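Local coordinates for MarR-family transcriptional regulator (Bordetella bronchiseptica, PDB 6PCO), which binds DNA as a regulator of biofilm formation, its DNA binding being controlled by 6-hydroxynicotinic acid, at residues 73-78 with 150-155; 81-86 with 117-122; 125-130 with 137-142. All coordinates share one frame; numbering follows the deposited sequence.

The three contacts show how a MarR-type subunit is held together around its winged helix-turn-helix. Contacts 2 and 3 lie within the winged helix: contact 2 joins helix 81-93 to helix 109-121, and contact 3 closes the wing hairpin. Contact 1 sets the loop leading into helix 81-93 against helix 143-164, which follows the wing. Contacts 1 and 2 have centres 13 Å apart and meet directly: D76 OD2 and R122 NH2 form a salt bridge of 2.7 Å. Contacts 2 and 3, also 13 Å apart between centres, touch through L119 and L125. The bound 1,4-butanediol touches V85 of contact 2 and lies about 8 Å from the I74 side chain of contact 1.

Contact 1 of 3, residues 73-78 with 150-155; sequences TIPDSK and EEMVPF
P75 and F155 join the loop between helices 55-73 and 81-93 to helix 143-164, a long helix of the MarR fold that follows the wing. The proline ring lies over one face of the phenyl ring: P75 CG stands 3.3 Å from the centroid of the F155 ring, 10° off the normal, in a CH-pi contact. P75 CD is set back toward the root of the same ring, 3.6 Å from F155 CG. Within the helix, the carbonyl oxygens of E151 and M152 lie in the plane of the F155 ring at its edge. The carbonyl oxygen of T73 reaches the ring obliquely.

M152 supplies the second half of the surface. Its CG points away from the carbonyl carbon (chi1 -68°), and a bend at chi2 brings the sulfur to the loop. There M152 SD meets two residues, lying 3.5 Å from I74 CD1 and 3.7 Å from P75 CD. The turn at chi3 then sets the terminal methyl, M152 CE, 3.9 Å from P75 CG. Isoleucine and methionine cross at about a right angle. I74 CG1, opposite its own backbone N (chi1 -159°), starts the branch toward M152, and the next torsion brings CD1 to the sulfur. I74 and M152 are both buried, whereas P75 is exposed, so the apolar seam runs from the interior out to the surface.

Beyond the seam D76 ties the loop both to itself and to its surroundings. Its OD2 forms a salt bridge with R122, just past helix 109-121, while OD1 closes an Asx turn. In that turn K78 N donates to D76 OD1 at 2.8 Å, sitting nearly in line with the oxygen's C-O bond although the N-H itself is bent away from the oxygen.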
loop_
_atom_site.group_PDB
_atom_site.type_symbol
_atom_site.label_atom_id
_atom_site.label_comp_id
_atom_site.label_asym_id
_atom_site.label_seq_id
_atom_site.Cartn_x
_atom_site.Cartn_y
_atom_site.Cartn_z
ATOM N N THR A 73 -3.477 -15.731 7.088
ATOM C CA THR A 73 -2.534 -16.665 7.764
ATOM C C THR A 73 -2.152 -16.215 9.194
ATOM O O THR A 73 -1.774 -17.055 9.999
ATOM C CB THR A 73 -1.314 -16.955 6.875
ATOM O OG1 THR A 73 -0.617 -15.754 6.592
ATOM C CG2 THR A 73 -1.704 -17.536 5.539
ATOM N N ILE A 74 -2.240 -14.926 9.536
ATOM C CA ILE A 74 -1.836 -14.494 10.886
ATOM C C ILE A 74 -2.852 -15.014 11.908
ATOM O O ILE A 74 -4.047 -14.799 11.738
ATOM C CB ILE A 74 -1.634 -12.963 10.978
ATOM C CG1 ILE A 74 -0.741 -12.602 12.166
ATOM C CG2 ILE A 74 -2.948 -12.184 11.008
ATOM C CD1 ILE A 74 0.732 -12.820 11.902
ATOM N N PRO A 75 -2.417 -15.737 12.969
ATOM C CA PRO A 75 -3.320 -16.242 14.014
ATOM C C PRO A 75 -4.099 -15.155 14.775
ATOM O O PRO A 75 -5.334 -15.188 14.816
ATOM C CB PRO A 75 -2.393 -16.955 15.018
ATOM C CG PRO A 75 -1.121 -17.246 14.248
ATOM C CD PRO A 75 -1.027 -16.166 13.192
ATOM N N ASP A 76 -3.357 -14.207 15.366
ATOM C CA ASP A 76 -3.912 -13.040 16.046
ATOM C C ASP A 76 -4.577 -12.122 15.015
ATOM O O ASP A 76 -3.901 -11.401 14.275
ATOM C CB ASP A 76 -2.848 -12.262 16.821
ATOM C CG ASP A 76 -3.417 -11.067 17.567
ATOM O OD1 ASP A 76 -4.520 -10.610 17.209
ATOM O OD2 ASP A 76 -2.766 -10.607 18.511
ATOM N N SER A 77 -5.912 -12.134 15.010
ATOM C CA SER A 77 -6.706 -11.470 13.985
ATOM C C SER A 77 -6.814 -9.957 14.254
ATOM O O SER A 77 -7.190 -9.211 13.355
ATOM C CB SER A 77 -8.056 -12.137 13.863
ATOM O OG SER A 77 -7.902 -13.542 13.674
ATOM N N LYS A 78 -6.472 -9.513 15.476
ATOM C CA LYS A 78 -6.499 -8.084 15.859
ATOM C C LYS A 78 -5.318 -7.339 15.222
ATOM O O LYS A 78 -5.395 -6.120 14.992
ATOM C CB LYS A 78 -6.442 -7.915 17.381
ATOM C CG LYS A 78 -7.759 -8.117 18.116
ATOM C CD LYS A 78 -7.587 -8.238 19.618
ATOM C CE LYS A 78 -8.787 -7.773 20.418
ATOM N NZ LYS A 78 -8.569 -7.911 21.881
ATOM N N GLU A 150 7.775 -12.867 18.615
ATOM C CA GLU A 150 8.411 -14.178 18.530
ATOM C C GLU A 150 7.378 -15.243 18.109
ATOM O O GLU A 150 7.660 -16.023 17.211
ATOM C CB GLU A 150 9.118 -14.513 19.848
ATOM C CG GLU A 150 10.398 -13.700 20.092
ATOM C CD GLU A 150 11.397 -13.603 18.935
ATOM O OE1 GLU A 150 11.828 -14.663 18.415
ATOM O OE2 GLU A 150 11.752 -12.463 18.544
ATOM N N GLU A 151 6.177 -15.238 18.714
ATOM C CA GLU A 151 5.069 -16.119 18.324
ATOM C C GLU A 151 4.703 -16.002 16.831
ATOM O O GLU A 151 4.315 -17.003 16.199
ATOM C CB GLU A 151 3.802 -15.812 19.120
ATOM C CG GLU A 151 3.852 -16.238 20.572
ATOM C CD GLU A 151 4.298 -17.669 20.769
ATOM O OE1 GLU A 151 3.717 -18.552 20.097
ATOM O OE2 GLU A 151 5.246 -17.892 21.569
ATOM N N MET A 152 4.782 -14.794 16.255
ATOM C CA MET A 152 4.259 -14.566 14.898
ATOM C C MET A 152 5.314 -14.860 13.814
ATOM O O MET A 152 4.973 -14.932 12.619
ATOM C CB MET A 152 3.740 -13.136 14.757
ATOM C CG MET A 152 2.498 -12.856 15.595
ATOM S SD MET A 152 1.046 -13.900 15.257
ATOM C CE MET A 152 1.102 -15.050 16.630
ATOM N N VAL A 153 6.570 -15.100 14.214
ATOM C CA VAL A 153 7.692 -15.175 13.263
ATOM C C VAL A 153 7.480 -16.303 12.253
ATOM O O VAL A 153 7.598 -16.061 11.056
ATOM C CB VAL A 153 9.049 -15.286 13.976
ATOM C CG1 VAL A 153 10.171 -15.570 13.001
ATOM C CG2 VAL A 153 9.350 -14.020 14.754
ATOM N N PRO A 154 7.227 -17.559 12.686
ATOM C CA PRO A 154 6.850 -18.640 11.773
ATOM C C PRO A 154 5.787 -18.274 10.728
ATOM O O PRO A 154 5.915 -18.592 9.561
ATOM C CB PRO A 154 6.249 -19.678 12.732
ATOM C CG PRO A 154 7.046 -19.510 13.986
ATOM C CD PRO A 154 7.362 -18.031 14.072
ATOM N N PHE A 155 4.739 -17.598 11.186
ATOM C CA PHE A 155 3.605 -17.249 10.372
ATOM C C PHE A 155 4.034 -16.186 9.359
ATOM O O PHE A 155 3.714 -16.264 8.179
ATOM C CB PHE A 155 2.466 -16.780 11.279
ATOM C CG PHE A 155 2.000 -17.839 12.246
ATOM C CD1 PHE A 155 1.050 -18.775 11.873
ATOM C CD2 PHE A 155 2.528 -17.915 13.528
ATOM C CE1 PHE A 155 0.624 -19.745 12.766
ATOM C CE2 PHE A 155 2.088 -18.876 14.427
ATOM C CZ PHE A 155 1.139 -19.792 14.042
#

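Contact 2 of 3, residues 81-86 with 117-122; sequences AAQFVV and ERLKAR
Q83 reaches from helix 81-93 across to L119 and R118 on helix 109-121, and the interface can be read from its amide, whose OE1 side faces L119 and whose NE2 side faces R118. With CG opposite the carbonyl carbon (chi1 -89°) and the rest extended, the glutamine carries its amide over to the second helix. Its chain and that of L119 cross at a slant, and the leucine branch CD2 touches Q83 CG (4.0 Å) and Q83 OE1 (3.9 Å). The other branch, CD1, faces the first helix itself, 3.9 Å from Q83 O. It also approaches V86, although at 4.3 Å from V86 CG1 the fit there is looser.

R118 meets the same amide from a different direction. Its chain is straight from CG to NE and crosses the glutamine at about a right angle. Q83 NE2 comes nearest to R118 CD, at 3.7 Å. It also lies at the edge of the guanidinium, close to its plane and 3.8 Å from R118 NH1, with the amide and guanidinium planes turned 84° apart. Both nitrogens are donors, so the approach is one of van der Waals contact. The approach of R122 NH1 to Q83 OE1 is long, at 4.4 Å, R122 NH2 being held by D76.

V115 on helix 109-121 extends the apolar surface, touching both Q83 and V86. V85, by contrast, touches the bound 1,4-butanediol, and F84, on another side of the helix, packs on M152 of helix 143-164. The axes of the two segments approach to 10.9 Å at their closest, at an angle of 75°. Helix 81-93, packed across helix 109-121, the probable recognition helix by family topology, forms with it part of the three-helix core of a winged helix-turn-helix domain.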
loop_
_atom_site.group_PDB
_atom_site.type_symbol
_atom_site.label_atom_id
_atom_site.label_comp_id
_atom_site.label_asym_id
_atom_site.label_seq_id
_atom_site.Cartn_x
_atom_site.Cartn_y
_atom_site.Cartn_z
ATOM N N ALA A 81 -0.840 -5.867 9.434
ATOM C CA ALA A 81 0.480 -5.885 8.777
ATOM C C ALA A 81 1.351 -4.723 9.268
ATOM O O ALA A 81 2.521 -4.917 9.610
ATOM C CB ALA A 81 0.317 -5.853 7.278
ATOM N N ALA A 82 0.766 -3.530 9.348
ATOM C CA ALA A 82 1.482 -2.336 9.840
ATOM C C ALA A 82 1.837 -2.506 11.328
ATOM O O ALA A 82 2.953 -2.252 11.752
ATOM C CB ALA A 82 0.661 -1.096 9.582
ATOM N N GLN A 83 0.870 -2.949 12.123
ATOM C CA GLN A 83 1.104 -3.190 13.527
ATOM C C GLN A 83 2.302 -4.145 13.697
ATOM O O GLN A 83 3.199 -3.923 14.548
ATOM C CB GLN A 83 -0.148 -3.789 14.167
ATOM C CG GLN A 83 -1.132 -2.765 14.693
ATOM C CD GLN A 83 -2.450 -3.406 15.043
ATOM O OE1 GLN A 83 -2.522 -4.358 15.824
ATOM N NE2 GLN A 83 -3.510 -2.890 14.443
ATOM N N PHE A 84 2.305 -5.224 12.907
ATOM C CA PHE A 84 3.294 -6.280 13.077
ATOM C C PHE A 84 4.689 -5.700 12.792
ATOM O O PHE A 84 5.621 -5.826 13.585
ATOM C CB PHE A 84 2.949 -7.491 12.202
ATOM C CG PHE A 84 4.035 -8.530 12.154
ATOM C CD1 PHE A 84 4.306 -9.312 13.259
ATOM C CD2 PHE A 84 4.823 -8.684 11.030
ATOM C CE1 PHE A 84 5.324 -10.252 13.229
ATOM C CE2 PHE A 84 5.838 -9.621 11.003
ATOM C CZ PHE A 84 6.087 -10.402 12.107
ATOM N N VAL A 85 4.806 -5.035 11.648
ATOM C CA VAL A 85 6.042 -4.420 11.219
ATOM C C VAL A 85 6.565 -3.449 12.293
ATOM O O VAL A 85 7.750 -3.475 12.615
ATOM C CB VAL A 85 5.839 -3.734 9.857
ATOM C CG1 VAL A 85 6.932 -2.723 9.555
ATOM C CG2 VAL A 85 5.764 -4.783 8.761
ATOM N N VAL A 86 5.706 -2.574 12.824
ATOM C CA VAL A 86 6.145 -1.658 13.853
ATOM C C VAL A 86 6.751 -2.466 15.001
ATOM O O VAL A 86 7.788 -2.106 15.515
ATOM C CB VAL A 86 5.020 -0.754 14.373
ATOM C CG1 VAL A 86 5.437 -0.026 15.632
ATOM C CG2 VAL A 86 4.566 0.241 13.331
ATOM N N GLU A 117 -0.930 3.839 19.072
ATOM C CA GLU A 117 -2.089 4.058 19.930
ATOM C C GLU A 117 -2.798 2.710 20.142
ATOM O O GLU A 117 -3.072 2.321 21.284
ATOM C CB GLU A 117 -2.992 5.151 19.340
ATOM C CG GLU A 117 -2.561 6.579 19.693
ATOM C CD GLU A 117 -3.075 7.679 18.768
ATOM O OE1 GLU A 117 -4.193 7.523 18.213
ATOM O OE2 GLU A 117 -2.353 8.683 18.575
ATOM N N ARG A 118 -3.027 1.961 19.054
ATOM C CA ARG A 118 -3.646 0.618 19.136
ATOM C C ARG A 118 -2.776 -0.327 19.991
ATOM O O ARG A 118 -3.288 -0.963 20.902
ATOM C CB ARG A 118 -3.918 0.064 17.732
ATOM C CG ARG A 118 -5.049 0.761 16.989
ATOM C CD ARG A 118 -5.313 0.162 15.619
ATOM N NE ARG A 118 -6.371 0.815 14.854
ATOM C CZ ARG A 118 -6.876 0.339 13.717
ATOM N NH1 ARG A 118 -6.365 -0.749 13.168
ATOM N NH2 ARG A 118 -7.907 0.933 13.144
ATOM N N LEU A 119 -1.465 -0.396 19.725
ATOM C CA LEU A 119 -0.568 -1.295 20.484
ATOM C C LEU A 119 -0.465 -0.847 21.956
ATOM O O LEU A 119 -0.434 -1.698 22.846
ATOM C CB LEU A 119 0.805 -1.375 19.795
ATOM C CG LEU A 119 0.810 -1.972 18.379
ATOM C CD1 LEU A 119 2.193 -1.882 17.754
ATOM C CD2 LEU A 119 0.334 -3.420 18.340
ATOM N N LYS A 120 -0.448 0.465 22.228
ATOM C CA LYS A 120 -0.516 0.972 23.624
ATOM C C LYS A 120 -1.729 0.350 24.351
ATOM O O LYS A 120 -1.627 -0.094 25.484
ATOM C CB LYS A 120 -0.549 2.505 23.684
ATOM N N ALA A 121 -2.873 0.278 23.671
ATOM C CA ALA A 121 -4.123 -0.210 24.281
ATOM C C ALA A 121 -3.987 -1.686 24.696
ATOM O O ALA A 121 -4.339 -2.060 25.794
ATOM C CB ALA A 121 -5.286 0.016 23.336
ATOM N N ARG A 122 -3.433 -2.524 23.823
ATOM C CA ARG A 122 -3.277 -3.937 24.124
ATOM C C ARG A 122 -2.044 -4.172 25.014
ATOM O O ARG A 122 -1.659 -5.316 25.212
ATOM C CB ARG A 122 -3.180 -4.735 22.821
ATOM C CG ARG A 122 -4.413 -4.652 21.929
ATOM C CD ARG A 122 -4.304 -5.471 20.642
ATOM N NE ARG A 122 -4.081 -6.882 20.937
ATOM C CZ ARG A 122 -3.593 -7.781 20.096
ATOM N NH1 ARG A 122 -3.481 -7.511 18.804
ATOM N NH2 ARG A 122 -3.220 -8.956 20.560
#

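Contact 3 of 3, residues 125-130 with 137-142; sequences LAVSHD and VLVTLT
The wing of the winged helix is a two-stranded antiparallel hairpin, in which A126 pairs with T140 and S128 with L138. Each of these is a hydrogen-bonded pair, giving four backbone bonds. A126 N donates to T140 O at 2.9 Å, and the return bond runs from T140 N to A126 O. In the second pair S128 N reaches L138 O in its carbonyl plane, whereas L138 N comes to S128 O from above the S128 carbonyl plane (43° out).

The side chains of A126, S128, L138 and T140 share one face, where A126 CB lies 3.8 Å from T140 CG2. L138 extends its isobutyl group obliquely across D130, placing CD1 3.8 Å from D130 CA. V127 and V139 occupy the other face, and V139 continues inward to I116 and L90.

At the base, T142 turns its methyl to the first strand, with CG2 3.5 Å from A126 N. Its hydroxyl is placed between backbone N and carbonyl carbon (chi1 70°), where it bonds K123 O and caps G145 N. Here the second wing strand passes through an N-cap threonine into helix 143-164, the order of wing and following helix found in the MarR fold.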
loop_
_atom_site.group_PDB
_atom_site.type_symbol
_atom_site.label_atom_id
_atom_site.label_comp_id
_atom_site.label_asym_id
_atom_site.label_seq_id
_atom_site.Cartn_x
_atom_site.Cartn_y
_atom_site.Cartn_z
ATOM N N LEU A 125 3.164 -2.356 23.748
ATOM C CA LEU A 125 4.305 -1.440 23.848
ATOM C C LEU A 125 4.024 -0.432 24.961
ATOM O O LEU A 125 2.878 -0.138 25.234
ATOM C CB LEU A 125 4.578 -0.749 22.503
ATOM C CG LEU A 125 3.431 0.058 21.898
ATOM C CD1 LEU A 125 3.252 1.400 22.592
ATOM C CD2 LEU A 125 3.664 0.283 20.415
ATOM N N ALA A 126 5.107 0.052 25.585
ATOM C CA ALA A 126 5.092 1.056 26.646
ATOM C C ALA A 126 5.557 2.410 26.102
ATOM O O ALA A 126 6.297 2.480 25.117
ATOM C CB ALA A 126 5.973 0.611 27.782
ATOM N N VAL A 127 5.116 3.479 26.771
ATOM C CA VAL A 127 5.510 4.842 26.453
ATOM C C VAL A 127 6.315 5.403 27.629
ATOM O O VAL A 127 5.907 5.276 28.766
ATOM C CB VAL A 127 4.286 5.715 26.136
ATOM C CG1 VAL A 127 4.632 7.196 26.142
ATOM C CG2 VAL A 127 3.664 5.318 24.806
ATOM N N SER A 128 7.459 6.015 27.318
ATOM C CA SER A 128 8.351 6.611 28.295
ATOM C C SER A 128 8.797 7.980 27.777
ATOM O O SER A 128 8.417 8.388 26.680
ATOM C CB SER A 128 9.530 5.719 28.562
ATOM O OG SER A 128 10.502 5.845 27.533
ATOM N N HIS A 129 9.580 8.693 28.592
ATOM C CA HIS A 129 10.136 9.992 28.216
ATOM C C HIS A 129 11.583 9.751 27.779
ATOM O O HIS A 129 12.223 8.830 28.298
ATOM C CB HIS A 129 9.971 10.992 29.372
ATOM C CG HIS A 129 8.545 11.228 29.763
ATOM N ND1 HIS A 129 7.952 10.581 30.838
ATOM C CD2 HIS A 129 7.588 12.017 29.222
ATOM C CE1 HIS A 129 6.693 10.965 30.943
ATOM N NE2 HIS A 129 6.445 11.849 29.964
ATOM N N ASP A 130 12.056 10.510 26.783
ATOM C CA ASP A 130 13.444 10.377 26.295
ATOM C C ASP A 130 14.372 10.840 27.419
ATOM O O ASP A 130 14.165 11.914 27.983
ATOM C CB ASP A 130 13.658 11.148 24.982
ATOM C CG ASP A 130 14.956 10.858 24.226
ATOM O OD1 ASP A 130 16.026 10.713 24.873
ATOM O OD2 ASP A 130 14.896 10.806 22.976
ATOM N N VAL A 137 9.260 11.783 23.455
ATOM C CA VAL A 137 8.624 10.533 23.923
ATOM C C VAL A 137 9.254 9.320 23.227
ATOM O O VAL A 137 9.695 9.410 22.095
ATOM C CB VAL A 137 7.100 10.586 23.703
ATOM C CG1 VAL A 137 6.719 10.416 22.238
ATOM C CG2 VAL A 137 6.382 9.573 24.573
ATOM N N LEU A 138 9.295 8.185 23.926
ATOM C CA LEU A 138 9.867 6.939 23.392
ATOM C C LEU A 138 8.874 5.777 23.544
ATOM O O LEU A 138 8.125 5.686 24.532
ATOM C CB LEU A 138 11.180 6.617 24.114
ATOM C CG LEU A 138 12.385 7.479 23.733
ATOM C CD1 LEU A 138 13.640 7.006 24.454
ATOM C CD2 LEU A 138 12.622 7.467 22.235
ATOM N N VAL A 139 8.876 4.894 22.538
ATOM C CA VAL A 139 8.115 3.655 22.575
ATOM C C VAL A 139 9.120 2.515 22.670
ATOM O O VAL A 139 10.225 2.593 22.136
ATOM C CB VAL A 139 7.172 3.476 21.371
ATOM C CG1 VAL A 139 6.191 4.624 21.254
ATOM C CG2 VAL A 139 7.916 3.312 20.063
ATOM N N THR A 140 8.713 1.474 23.391
ATOM C CA THR A 140 9.558 0.371 23.734
ATOM C C THR A 140 8.664 -0.860 23.858
ATOM O O THR A 140 7.549 -0.742 24.341
ATOM C CB THR A 140 10.323 0.713 25.013
ATOM O OG1 THR A 140 11.242 -0.346 25.263
ATOM C CG2 THR A 140 9.417 0.882 26.207
ATOM N N LEU A 141 9.128 -2.019 23.381
ATOM C CA LEU A 141 8.345 -3.241 23.556
ATOM C C LEU A 141 8.165 -3.508 25.049
ATOM O O LEU A 141 9.102 -3.317 25.838
ATOM C CB LEU A 141 9.054 -4.435 22.924
ATOM C CG LEU A 141 8.884 -4.620 21.423
ATOM C CD1 LEU A 141 9.570 -5.915 20.982
ATOM C CD2 LEU A 141 7.422 -4.620 21.023
ATOM N N THR A 142 6.957 -3.963 25.401
ATOM C CA THR A 142 6.685 -4.665 26.676
ATOM C C THR A 142 7.082 -6.124 26.483
ATOM O O THR A 142 7.316 -6.555 25.344
ATOM C CB THR A 142 5.217 -4.535 27.099
ATOM O OG1 THR A 142 4.423 -5.310 26.198
ATOM C CG2 THR A 142 4.714 -3.105 27.081
#